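Local coordinates for protein AT-less polyketide synthase (Streptomyces platensis subsp. rosaceus, PDB 4TKT) that probably catalyses decarboxylative condensation of acyl chains, as a ketosynthase domain of an AT-less type I polyketide synthase that makes isomigrastatin, at residues A[185-190]-A[424-429]; A[277-282]-A[298-303]; A[290-295]-A[329-334]. One frame throughout, in Å; residues are numbered along the deposited sequence.

Contact 1 of 3, residues A[185-190]-A[424-429]; sequences MCASAL and LSSFGA
Ser426 OG donates to Cys186 O at 2.8 Å. The hydroxyl reaches the carbonyl from above its plane, 44° out, not along a lone pair. OG stands anti to its own backbone N (chi1 -165°), which turns it from strand 421-427 toward the turn before helix 188-202. An alanine here would probably leave Cys186 O without this donor and the turn less firmly tied to the strand. Cys186 SG accepts a weak bond from Ala429 N at 3.6 Å, and Cys186 CB lies 3.4 Å from Phe427 O. Within the turn, the carbonyl O of Met185, which is modelled as selenomethionine, accepts from both N and OG of Ser188. Ser425, whose CB points away from the turn, bonds His435 ND1 through OG. The apolar end is closed by Leu190. Its CD2 meets Ser426 CB at 3.5 Å, and its CD1 meets Leu424 CD2 at 3.7 Å. His361 touches Cys186, and His321 meets the ring of Phe427. This is consistent with the Cys-His-His active site of thiolase-fold ketosynthases, with the cysteine at the nucleophile elbow.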
HETATM    1  N   MSE A 185       9.365  14.935  -1.804  1.00 21.73           N
HETATM    2  CA  MSE A 185       8.433  15.066  -2.920  1.00 26.20           C
HETATM    3  C   MSE A 185       8.097  13.712  -3.547  1.00 27.14           C
HETATM    4  O   MSE A 185       7.695  12.785  -2.847  1.00 28.12           O
HETATM    5  CB  MSE A 185       8.990  16.020  -3.977  1.00 22.40           C
HETATM    6  CG  MSE A 185       9.483  17.338  -3.401  1.00 42.56           C
HETATM    7 SE   MSE A 185       9.499  18.784  -4.706  1.00 48.77          SE
HETATM    8  CE  MSE A 185      10.537  20.104  -3.709  1.00 23.80           C
ATOM      9  N   CYS A 186       8.268  13.605  -4.861  1.00 22.28           N
ATOM     10  CA  CYS A 186       7.854  12.420  -5.607  1.00 36.99           C
ATOM     11  C   CYS A 186       8.530  11.140  -5.114  1.00 33.65           C
ATOM     12  O   CYS A 186       8.015  10.041  -5.316  1.00 35.28           O
ATOM     13  CB  CYS A 186       8.143  12.608  -7.101  1.00 43.19           C
ATOM     14  SG  CYS A 186       7.577  14.187  -7.797  1.00 49.57           S
ATOM     15  N   ALA A 187       9.678  11.285  -4.464  1.00 30.74           N
ATOM     16  CA  ALA A 187      10.442  10.132  -4.002  1.00 32.97           C
ATOM     17  C   ALA A 187      10.171   9.798  -2.536  1.00 34.17           C
ATOM     18  O   ALA A 187      10.866   8.967  -1.951  1.00 31.87           O
ATOM     19  CB  ALA A 187      11.928  10.374  -4.212  1.00 23.67           C
ATOM     20  N   SER A 188       9.159  10.434  -1.949  1.00 25.53           N
ATOM     21  CA  SER A 188       8.922  10.332  -0.509  1.00 21.28           C
ATOM     22  C   SER A 188       8.713   8.902  -0.014  1.00 26.88           C
ATOM     23  O   SER A 188       9.378   8.474   0.929  1.00 32.87           O
ATOM     24  CB  SER A 188       7.724  11.189  -0.112  1.00 20.69           C
ATOM     25  OG  SER A 188       8.020  12.564  -0.286  1.00 26.84           O
ATOM     26  N   ALA A 189       7.804   8.168  -0.650  1.00 21.85           N
ATOM     27  CA  ALA A 189       7.476   6.812  -0.212  1.00 22.90           C
ATOM     28  C   ALA A 189       8.696   5.895  -0.259  1.00 28.48           C
ATOM     29  O   ALA A 189       8.934   5.114   0.663  1.00 32.81           O
ATOM     30  CB  ALA A 189       6.355   6.239  -1.061  1.00 26.67           C
ATOM     31  N   LEU A 190       9.468   5.998  -1.332  1.00 28.82           N
ATOM     32  CA  LEU A 190      10.669   5.188  -1.476  1.00 30.86           C
ATOM     33  C   LEU A 190      11.737   5.614  -0.482  1.00 29.76           C
ATOM     34  O   LEU A 190      12.537   4.798  -0.030  1.00 25.86           O
ATOM     35  CB  LEU A 190      11.205   5.275  -2.903  1.00 27.30           C
ATOM     36  CG  LEU A 190      11.059   3.970  -3.684  1.00 32.45           C
ATOM     37  CD1 LEU A 190       9.616   3.504  -3.656  1.00 30.93           C
ATOM     38  CD2 LEU A 190      11.555   4.122  -5.109  1.00 33.67           C
ATOM     39  N   LEU A 424      12.994  -0.598  -8.957  1.00 35.30           N
ATOM     40  CA  LEU A 424      11.954   0.413  -8.809  1.00 33.75           C
ATOM     41  C   LEU A 424      12.559   1.792  -8.584  1.00 34.94           C
ATOM     42  O   LEU A 424      13.335   1.991  -7.648  1.00 38.01           O
ATOM     43  CB  LEU A 424      11.027   0.041  -7.652  1.00 33.02           C
ATOM     44  CG  LEU A 424      10.017   1.077  -7.161  1.00 38.50           C
ATOM     45  CD1 LEU A 424       8.971   1.370  -8.223  1.00 43.91           C
ATOM     46  CD2 LEU A 424       9.359   0.591  -5.880  1.00 36.82           C
ATOM     47  N   SER A 425      12.200   2.744  -9.441  1.00 32.05           N
ATOM     48  CA  SER A 425      12.743   4.097  -9.353  1.00 34.44           C
ATOM     49  C   SER A 425      11.682   5.138  -9.004  1.00 31.17           C
ATOM     50  O   SER A 425      10.521   5.014  -9.391  1.00 34.17           O
ATOM     51  CB  SER A 425      13.418   4.488 -10.668  1.00 31.93           C
ATOM     52  OG  SER A 425      14.498   3.624 -10.968  1.00 37.45           O
ATOM     53  N   SER A 426      12.096   6.166  -8.273  1.00 28.25           N
ATOM     54  CA  SER A 426      11.229   7.300  -7.982  1.00 30.91           C
ATOM     55  C   SER A 426      12.082   8.552  -7.842  1.00 35.51           C
ATOM     56  O   SER A 426      12.997   8.605  -7.018  1.00 42.29           O
ATOM     57  CB  SER A 426      10.407   7.055  -6.715  1.00 32.89           C
ATOM     58  OG  SER A 426       9.330   7.971  -6.620  1.00 36.85           O
ATOM     59  N   PHE A 427      11.785   9.556  -8.660  1.00 33.60           N
ATOM     60  CA  PHE A 427      12.614  10.750  -8.737  1.00 29.59           C
ATOM     61  C   PHE A 427      11.819  11.998  -8.381  1.00 34.24           C
ATOM     62  O   PHE A 427      10.890  12.379  -9.093  1.00 41.12           O
ATOM     63  CB  PHE A 427      13.213  10.888 -10.139  1.00 26.90           C
ATOM     64  CG  PHE A 427      13.969   9.671 -10.599  1.00 33.69           C
ATOM     65  CD1 PHE A 427      14.837   9.012  -9.744  1.00 28.41           C
ATOM     66  CD2 PHE A 427      13.807   9.183 -11.887  1.00 36.29           C
ATOM     67  CE1 PHE A 427      15.535   7.889 -10.166  1.00 31.37           C
ATOM     68  CE2 PHE A 427      14.501   8.062 -12.315  1.00 31.02           C
ATOM     69  CZ  PHE A 427      15.368   7.415 -11.452  1.00 31.15           C
ATOM     70  N   GLY A 428      12.189  12.632  -7.274  1.00 32.29           N
ATOM     71  CA  GLY A 428      11.514  13.836  -6.833  1.00 28.07           C
ATOM     72  C   GLY A 428      11.783  15.003  -7.759  1.00 30.70           C
ATOM     73  O   GLY A 428      12.891  15.152  -8.278  1.00 30.44           O
ATOM     74  N   ALA A 429      10.767  15.835  -7.964  1.00 29.41           N
ATOM     75  CA  ALA A 429      10.902  17.022  -8.801  1.00 32.19           C
ATOM     76  C   ALA A 429      11.981  17.962  -8.267  1.00 30.68           C
ATOM     77  O   ALA A 429      12.594  18.710  -9.028  1.00 41.90           O
ATOM     78  CB  ALA A 429       9.573  17.750  -8.903  1.00 21.92           C
TER

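Contact 2 of 3, residues A[277-282]-A[298-303]; sequences GTAVNH and AAVIRS
Val300 is the main apolar partner of Ala279 and packs against the strand. Its CG2 is anti to the backbone N and comes 3.3 Å from Ala279 O and 3.7 Å from Ala279 CB. Ala279 CB also rests 3.2 Å from Val300 O, so the packing here is close. Ser303 adds its CB, 3.8 Å from Ala279 CB. Strand 277-282 and helix 298-303 run nearly antiparallel, at 155°, with their axes 7.0 Å apart. A small alanine suits such a short spacing.

The van der Waals contacts of a polar group form the second kind. The side-chain amide of Asn281 is laid against Val300, whose CB is 3.4 Å from Asn281 ND2 and almost as near to CG and OD1. Ala299 CB approaches ND2 as well.

The polar bonds run elsewhere. Asn281 ND2 donates to Ala296 O, at the start of the same helix, and OD1 takes a weak bond from Asn433 ND2. In the helix, Ser303 OG donates to Ala299 O at 2.7 Å. Ser303 N reaches that oxygen from the opposite face of the carbonyl plane.

The two segments are therefore held to each other by shape and van der Waals contact. The hydroxyl of Ser303 is spent within its helix, and Asn281 ties the strand to the helix one turn before Val300.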
ATOM      1  N   GLY A 277      18.085  -4.162  -1.675  1.00 36.26           N
ATOM      2  CA  GLY A 277      18.854  -2.942  -1.515  1.00 37.62           C
ATOM      3  C   GLY A 277      18.082  -1.675  -1.835  1.00 41.71           C
ATOM      4  O   GLY A 277      17.156  -1.679  -2.648  1.00 41.26           O
ATOM      5  N   THR A 278      18.461  -0.587  -1.177  1.00 33.30           N
ATOM      6  CA  THR A 278      17.882   0.723  -1.448  1.00 32.22           C
ATOM      7  C   THR A 278      18.985   1.763  -1.539  1.00 35.61           C
ATOM      8  O   THR A 278      20.075   1.571  -1.003  1.00 37.44           O
ATOM      9  CB  THR A 278      16.882   1.150  -0.358  1.00 42.28           C
ATOM     10  OG1 THR A 278      17.572   1.320   0.886  1.00 42.56           O
ATOM     11  CG2 THR A 278      15.783   0.112  -0.191  1.00 43.34           C
ATOM     12  N   ALA A 279      18.703   2.868  -2.218  1.00 33.20           N
ATOM     13  CA  ALA A 279      19.671   3.950  -2.323  1.00 32.98           C
ATOM     14  C   ALA A 279      18.971   5.285  -2.511  1.00 29.85           C
ATOM     15  O   ALA A 279      17.881   5.353  -3.073  1.00 32.46           O
ATOM     16  CB  ALA A 279      20.636   3.691  -3.461  1.00 31.97           C
ATOM     17  N   VAL A 280      19.618   6.346  -2.044  1.00 32.00           N
ATOM     18  CA  VAL A 280      19.038   7.682  -2.069  1.00 28.24           C
ATOM     19  C   VAL A 280      20.118   8.741  -2.316  1.00 37.69           C
ATOM     20  O   VAL A 280      21.178   8.706  -1.694  1.00 38.78           O
ATOM     21  CB  VAL A 280      18.297   7.971  -0.744  1.00 27.34           C
ATOM     22  CG1 VAL A 280      18.245   9.454  -0.458  1.00 43.06           C
ATOM     23  CG2 VAL A 280      16.899   7.371  -0.779  1.00 27.26           C
ATOM     24  N   ASN A 281      19.858   9.666  -3.238  1.00 27.91           N
ATOM     25  CA  ASN A 281      20.784  10.771  -3.481  1.00 33.79           C
ATOM     26  C   ASN A 281      20.081  12.028  -3.992  1.00 32.47           C
ATOM     27  O   ASN A 281      18.865  12.161  -3.868  1.00 33.58           O
ATOM     28  CB  ASN A 281      21.887  10.346  -4.460  1.00 29.02           C
ATOM     29  CG  ASN A 281      21.379  10.105  -5.875  1.00 29.53           C
ATOM     30  OD1 ASN A 281      20.215  10.343  -6.192  1.00 38.55           O
ATOM     31  ND2 ASN A 281      22.270   9.636  -6.738  1.00 30.67           N
ATOM     32  N   HIS A 282      20.850  12.944  -4.574  1.00 27.26           N
ATOM     33  CA  HIS A 282      20.287  14.173  -5.118  1.00 31.68           C
ATOM     34  C   HIS A 282      20.977  14.582  -6.417  1.00 33.25           C
ATOM     35  O   HIS A 282      22.165  14.325  -6.610  1.00 34.33           O
ATOM     36  CB  HIS A 282      20.381  15.304  -4.094  1.00 25.79           C
ATOM     37  CG  HIS A 282      19.605  16.525  -4.475  1.00 25.10           C
ATOM     38  ND1 HIS A 282      20.164  17.575  -5.170  1.00 25.25           N
ATOM     39  CD2 HIS A 282      18.310  16.858  -4.263  1.00 24.36           C
ATOM     40  CE1 HIS A 282      19.248  18.506  -5.368  1.00 27.12           C
ATOM     41  NE2 HIS A 282      18.113  18.096  -4.826  1.00 24.05           N
ATOM     42  N   ALA A 298      21.665   7.471 -12.531  1.00 34.94           N
ATOM     43  CA  ALA A 298      22.504   6.309 -12.782  1.00 36.31           C
ATOM     44  C   ALA A 298      23.258   5.913 -11.520  1.00 42.63           C
ATOM     45  O   ALA A 298      23.436   4.731 -11.236  1.00 45.40           O
ATOM     46  CB  ALA A 298      23.476   6.588 -13.916  1.00 37.50           C
ATOM     47  N   ALA A 299      23.689   6.912 -10.759  1.00 39.24           N
ATOM     48  CA  ALA A 299      24.466   6.667  -9.552  1.00 37.43           C
ATOM     49  C   ALA A 299      23.624   5.999  -8.470  1.00 36.86           C
ATOM     50  O   ALA A 299      24.070   5.041  -7.835  1.00 39.11           O
ATOM     51  CB  ALA A 299      25.061   7.965  -9.033  1.00 34.57           C
ATOM     52  N   VAL A 300      22.409   6.499  -8.261  1.00 33.38           N
ATOM     53  CA  VAL A 300      21.557   5.968  -7.203  1.00 33.89           C
ATOM     54  C   VAL A 300      21.108   4.546  -7.545  1.00 37.52           C
ATOM     55  O   VAL A 300      20.949   3.710  -6.657  1.00 33.59           O
ATOM     56  CB  VAL A 300      20.325   6.879  -6.940  1.00 34.24           C
ATOM     57  CG1 VAL A 300      19.317   6.805  -8.078  1.00 36.07           C
ATOM     58  CG2 VAL A 300      19.662   6.510  -5.625  1.00 30.68           C
ATOM     59  N   ILE A 301      20.940   4.270  -8.834  1.00 38.50           N
ATOM     60  CA  ILE A 301      20.539   2.945  -9.286  1.00 37.95           C
ATOM     61  C   ILE A 301      21.673   1.937  -9.096  1.00 43.77           C
ATOM     62  O   ILE A 301      21.446   0.819  -8.635  1.00 46.99           O
ATOM     63  CB  ILE A 301      20.096   2.977 -10.761  1.00 36.84           C
ATOM     64  CG1 ILE A 301      18.769   3.725 -10.889  1.00 34.96           C
ATOM     65  CG2 ILE A 301      19.944   1.574 -11.308  1.00 37.28           C
ATOM     66  CD1 ILE A 301      18.426   4.121 -12.303  1.00 35.43           C
ATOM     67  N   ARG A 302      22.895   2.340  -9.436  1.00 37.10           N
ATOM     68  CA  ARG A 302      24.059   1.487  -9.221  1.00 38.29           C
ATOM     69  C   ARG A 302      24.319   1.257  -7.736  1.00 37.76           C
ATOM     70  O   ARG A 302      24.695   0.157  -7.329  1.00 41.47           O
ATOM     71  CB  ARG A 302      25.308   2.088  -9.867  1.00 39.06           C
ATOM     72  CG  ARG A 302      25.312   2.090 -11.386  1.00 40.03           C
ATOM     73  CD  ARG A 302      26.693   2.454 -11.910  1.00 41.11           C
ATOM     74  NE  ARG A 302      26.631   3.374 -13.042  1.00 52.18           N
ATOM     75  CZ  ARG A 302      26.842   4.683 -12.952  1.00 40.41           C
ATOM     76  NH1 ARG A 302      27.140   5.234 -11.783  1.00 39.48           N
ATOM     77  NH2 ARG A 302      26.764   5.443 -14.034  1.00 53.57           N
ATOM     78  N   SER A 303      24.129   2.298  -6.931  1.00 41.25           N
ATOM     79  CA  SER A 303      24.359   2.204  -5.492  1.00 42.88           C
ATOM     80  C   SER A 303      23.431   1.181  -4.855  1.00 44.04           C
ATOM     81  O   SER A 303      23.842   0.415  -3.982  1.00 48.40           O
ATOM     82  CB  SER A 303      24.170   3.564  -4.824  1.00 34.54           C
ATOM     83  OG  SER A 303      25.055   4.521  -5.373  1.00 57.12           O
TER

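Contact 3 of 3, residues A[290-295]-A[329-334]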
ATOM      1  N   THR A 290      13.962  22.031 -11.155  1.00 26.92           N
ATOM      2  CA  THR A 290      13.139  20.861 -11.444  1.00 26.54           C
ATOM      3  C   THR A 290      13.663  20.057 -12.631  1.00 32.53           C
ATOM      4  O   THR A 290      12.951  19.220 -13.181  1.00 38.03           O
ATOM      5  CB  THR A 290      11.674  21.263 -11.718  1.00 34.26           C
ATOM      6  OG1 THR A 290      11.614  22.142 -12.849  1.00 39.27           O
ATOM      7  CG2 THR A 290      11.083  21.966 -10.508  1.00 28.73           C
ATOM      8  N   VAL A 291      14.910  20.309 -13.022  1.00 26.35           N
ATOM      9  CA  VAL A 291      15.523  19.563 -14.119  1.00 32.65           C
ATOM     10  C   VAL A 291      16.288  18.342 -13.607  1.00 33.76           C
ATOM     11  O   VAL A 291      17.273  18.482 -12.883  1.00 36.33           O
ATOM     12  CB  VAL A 291      16.481  20.445 -14.939  1.00 34.53           C
ATOM     13  CG1 VAL A 291      17.119  19.634 -16.057  1.00 29.31           C
ATOM     14  CG2 VAL A 291      15.743  21.647 -15.502  1.00 27.76           C
ATOM     15  N   PRO A 292      15.834  17.138 -13.986  1.00 28.41           N
ATOM     16  CA  PRO A 292      16.448  15.882 -13.533  1.00 28.97           C
ATOM     17  C   PRO A 292      17.859  15.661 -14.076  1.00 32.44           C
ATOM     18  O   PRO A 292      18.212  16.172 -15.139  1.00 34.00           O
ATOM     19  CB  PRO A 292      15.488  14.811 -14.063  1.00 29.36           C
ATOM     20  CG  PRO A 292      14.774  15.459 -15.192  1.00 29.60           C
ATOM     21  CD  PRO A 292      14.641  16.902 -14.814  1.00 28.69           C
ATOM     22  N   ASN A 293      18.647  14.888 -13.337  1.00 32.38           N
ATOM     23  CA  ASN A 293      20.042  14.627 -13.671  1.00 35.00           C
ATOM     24  C   ASN A 293      20.274  13.150 -13.981  1.00 32.05           C
ATOM     25  O   ASN A 293      20.200  12.310 -13.087  1.00 31.84           O
ATOM     26  CB  ASN A 293      20.938  15.074 -12.514  1.00 36.14           C
ATOM     27  CG  ASN A 293      22.418  14.971 -12.832  1.00 35.99           C
ATOM     28  OD1 ASN A 293      22.821  14.376 -13.829  1.00 38.09           O
ATOM     29  ND2 ASN A 293      23.237  15.550 -11.966  1.00 39.44           N
ATOM     30  N   PRO A 294      20.578  12.831 -15.247  1.00 39.90           N
ATOM     31  CA  PRO A 294      20.731  11.431 -15.654  1.00 34.33           C
ATOM     32  C   PRO A 294      21.893  10.738 -14.948  1.00 41.16           C
ATOM     33  O   PRO A 294      21.806   9.548 -14.654  1.00 43.45           O
ATOM     34  CB  PRO A 294      20.986  11.532 -17.160  1.00 35.53           C
ATOM     35  CG  PRO A 294      21.575  12.889 -17.349  1.00 35.31           C
ATOM     36  CD  PRO A 294      20.868  13.761 -16.351  1.00 43.87           C
ATOM     37  N   LEU A 295      22.962  11.477 -14.673  1.00 39.52           N
ATOM     38  CA  LEU A 295      24.127  10.900 -14.011  1.00 40.06           C
ATOM     39  C   LEU A 295      23.826  10.572 -12.550  1.00 34.47           C
ATOM     40  O   LEU A 295      24.315   9.579 -12.016  1.00 40.10           O
ATOM     41  CB  LEU A 295      25.326  11.847 -14.106  1.00 40.06           C
ATOM     42  CG  LEU A 295      25.810  12.193 -15.516  1.00 43.17           C
ATOM     43  CD1 LEU A 295      27.148  12.913 -15.462  1.00 37.74           C
ATOM     44  CD2 LEU A 295      25.903  10.945 -16.383  1.00 43.00           C
ATOM     45  N   ASP A 329      11.377  11.887 -19.480  1.00 35.60           N
ATOM     46  CA  ASP A 329      11.345  10.509 -19.965  1.00 39.56           C
ATOM     47  C   ASP A 329      12.640  10.090 -20.678  1.00 35.95           C
ATOM     48  O   ASP A 329      13.189   9.035 -20.358  1.00 46.87           O
ATOM     49  CB  ASP A 329      10.134  10.293 -20.884  1.00 44.95           C
ATOM     50  CG  ASP A 329       8.860   9.984 -20.114  1.00 49.67           C
ATOM     51  OD1 ASP A 329       8.851  10.138 -18.873  1.00 46.11           O
ATOM     52  OD2 ASP A 329       7.864   9.585 -20.755  1.00 51.66           O
ATOM     53  N   PRO A 330      13.141  10.900 -21.634  1.00 37.06           N
ATOM     54  CA  PRO A 330      14.403  10.482 -22.255  1.00 37.50           C
ATOM     55  C   PRO A 330      15.576  10.490 -21.274  1.00 39.25           C
ATOM     56  O   PRO A 330      16.500   9.688 -21.411  1.00 40.96           O
ATOM     57  CB  PRO A 330      14.615  11.525 -23.359  1.00 37.94           C
ATOM     58  CG  PRO A 330      13.264  12.090 -23.619  1.00 37.48           C
ATOM     59  CD  PRO A 330      12.599  12.107 -22.284  1.00 36.14           C
ATOM     60  N   ILE A 331      15.527  11.389 -20.296  1.00 35.68           N
ATOM     61  CA  ILE A 331      16.576  11.487 -19.288  1.00 38.61           C
ATOM     62  C   ILE A 331      16.608  10.241 -18.405  1.00 42.46           C
ATOM     63  O   ILE A 331      17.680   9.727 -18.084  1.00 49.38           O
ATOM     64  CB  ILE A 331      16.394  12.749 -18.417  1.00 33.76           C
ATOM     65  CG1 ILE A 331      16.922  13.977 -19.160  1.00 34.91           C
ATOM     66  CG2 ILE A 331      17.114  12.607 -17.088  1.00 33.10           C
ATOM     67  CD1 ILE A 331      16.788  15.269 -18.382  1.00 35.78           C
ATOM     68  N   GLU A 332      15.431   9.744 -18.034  1.00 40.28           N
ATOM     69  CA  GLU A 332      15.343   8.552 -17.199  1.00 34.85           C
ATOM     70  C   GLU A 332      15.953   7.335 -17.885  1.00 39.52           C
ATOM     71  O   GLU A 332      16.666   6.551 -17.257  1.00 42.93           O
ATOM     72  CB  GLU A 332      13.891   8.259 -16.823  1.00 38.34           C
ATOM     73  CG  GLU A 332      13.729   6.958 -16.054  1.00 43.96           C
ATOM     74  CD  GLU A 332      12.372   6.820 -15.401  1.00 47.28           C
ATOM     75  OE1 GLU A 332      12.261   6.026 -14.444  1.00 46.82           O
ATOM     76  OE2 GLU A 332      11.420   7.499 -15.840  1.00 49.94           O
ATOM     77  N   ILE A 333      15.675   7.178 -19.175  1.00 41.23           N
ATOM     78  CA  ILE A 333      16.225   6.062 -19.936  1.00 42.15           C
ATOM     79  C   ILE A 333      17.738   6.205 -20.071  1.00 42.49           C
ATOM     80  O   ILE A 333      18.475   5.221 -19.985  1.00 40.39           O
ATOM     81  CB  ILE A 333      15.580   5.958 -21.327  1.00 41.27           C
ATOM     82  CG1 ILE A 333      14.087   5.670 -21.185  1.00 44.71           C
ATOM     83  CG2 ILE A 333      16.231   4.857 -22.142  1.00 41.61           C
ATOM     84  CD1 ILE A 333      13.795   4.417 -20.392  1.00 47.56           C
ATOM     85  N   ALA A 334      18.197   7.436 -20.269  1.00 44.54           N
ATOM     86  CA  ALA A 334      19.627   7.718 -20.323  1.00 39.58           C
ATOM     87  C   ALA A 334      20.297   7.318 -19.013  1.00 44.35           C
ATOM     88  O   ALA A 334      21.400   6.769 -19.011  1.00 47.67           O
ATOM     89  CB  ALA A 334      19.869   9.188 -20.617  1.00 39.06           C
TER
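Ile331 presents two branches to Pro292 and Pro294 because of its torsions. At chi1 -80°, CG1 is anti to the carbonyl carbon and CG2 is anti to the backbone N. A chi2 of -180° then stretches CD1 away from the helix, toward Pro292. CD1 goes to Pro292 alone, while CG2 lies between the two rings.

CD1 is the long arm. It lies 3.8 Å from Pro292 CG and 3.7 Å from Pro292 O. The isoleucine chain and the proline ring cross at about a right angle. CG2 is the short arm. It sits 4.0 Å from Pro294 CD and nearly as close to Pro294 N, and it also comes near Pro292 CB and CG. One methyl therefore rests against both rings. Pro294 CB in turn lies 3.9 Å from Ile331 O. One turn further on, Ala334 CB meets Pro294 CB at 4.3 Å. These touches are all van der Waals contacts, and the contact lies near the protein surface.

Asn293, between the prolines, points its CB away from helix 328-340 and acts as the N-cap of helix 294-308. Its OD1 accepts from Leu295 N at 3.0 Å, with a bent N-H...O angle of 136°. Its ND2 donates to Gly283 O. The cap marks the start of the helix, and Pro294 takes the first helical place.

Two buried acids of helix 328-340 bond elsewhere. Glu332 takes the backbone N of His321 and of Gly322, and Asp329 takes those of Phe240 and Gly324. Gln297 of helix 294-308 touches Pro292, Ile331 and Glu332. The contact thus joins the start of helix 294-308, and the loop leading into it from strand 273-282, to the first turns of helix 328-340.

The centres of the three contacts are 12 to 14 Å apart, on one side of the chain's centre and all in the ketosynthase part of the chain. The segments come in the order 185-190, 277-282, 290-295, 298-303, 329-334, 424-429. Contact 1 spans the other two, while contacts 2 and 3 interleave and share helix 294-308. Contacts 1 and 2 reach the same mixed sheet, through strands 421-427 and 273-282, which both neighbour strand 432-439. Contact 1 touches contact 2 through Ser425 and Ile301, and contact 3 through Phe427 and Glu332. The probable active-site turn is thereby linked, through the sheet, to helices 294-308 and 328-340.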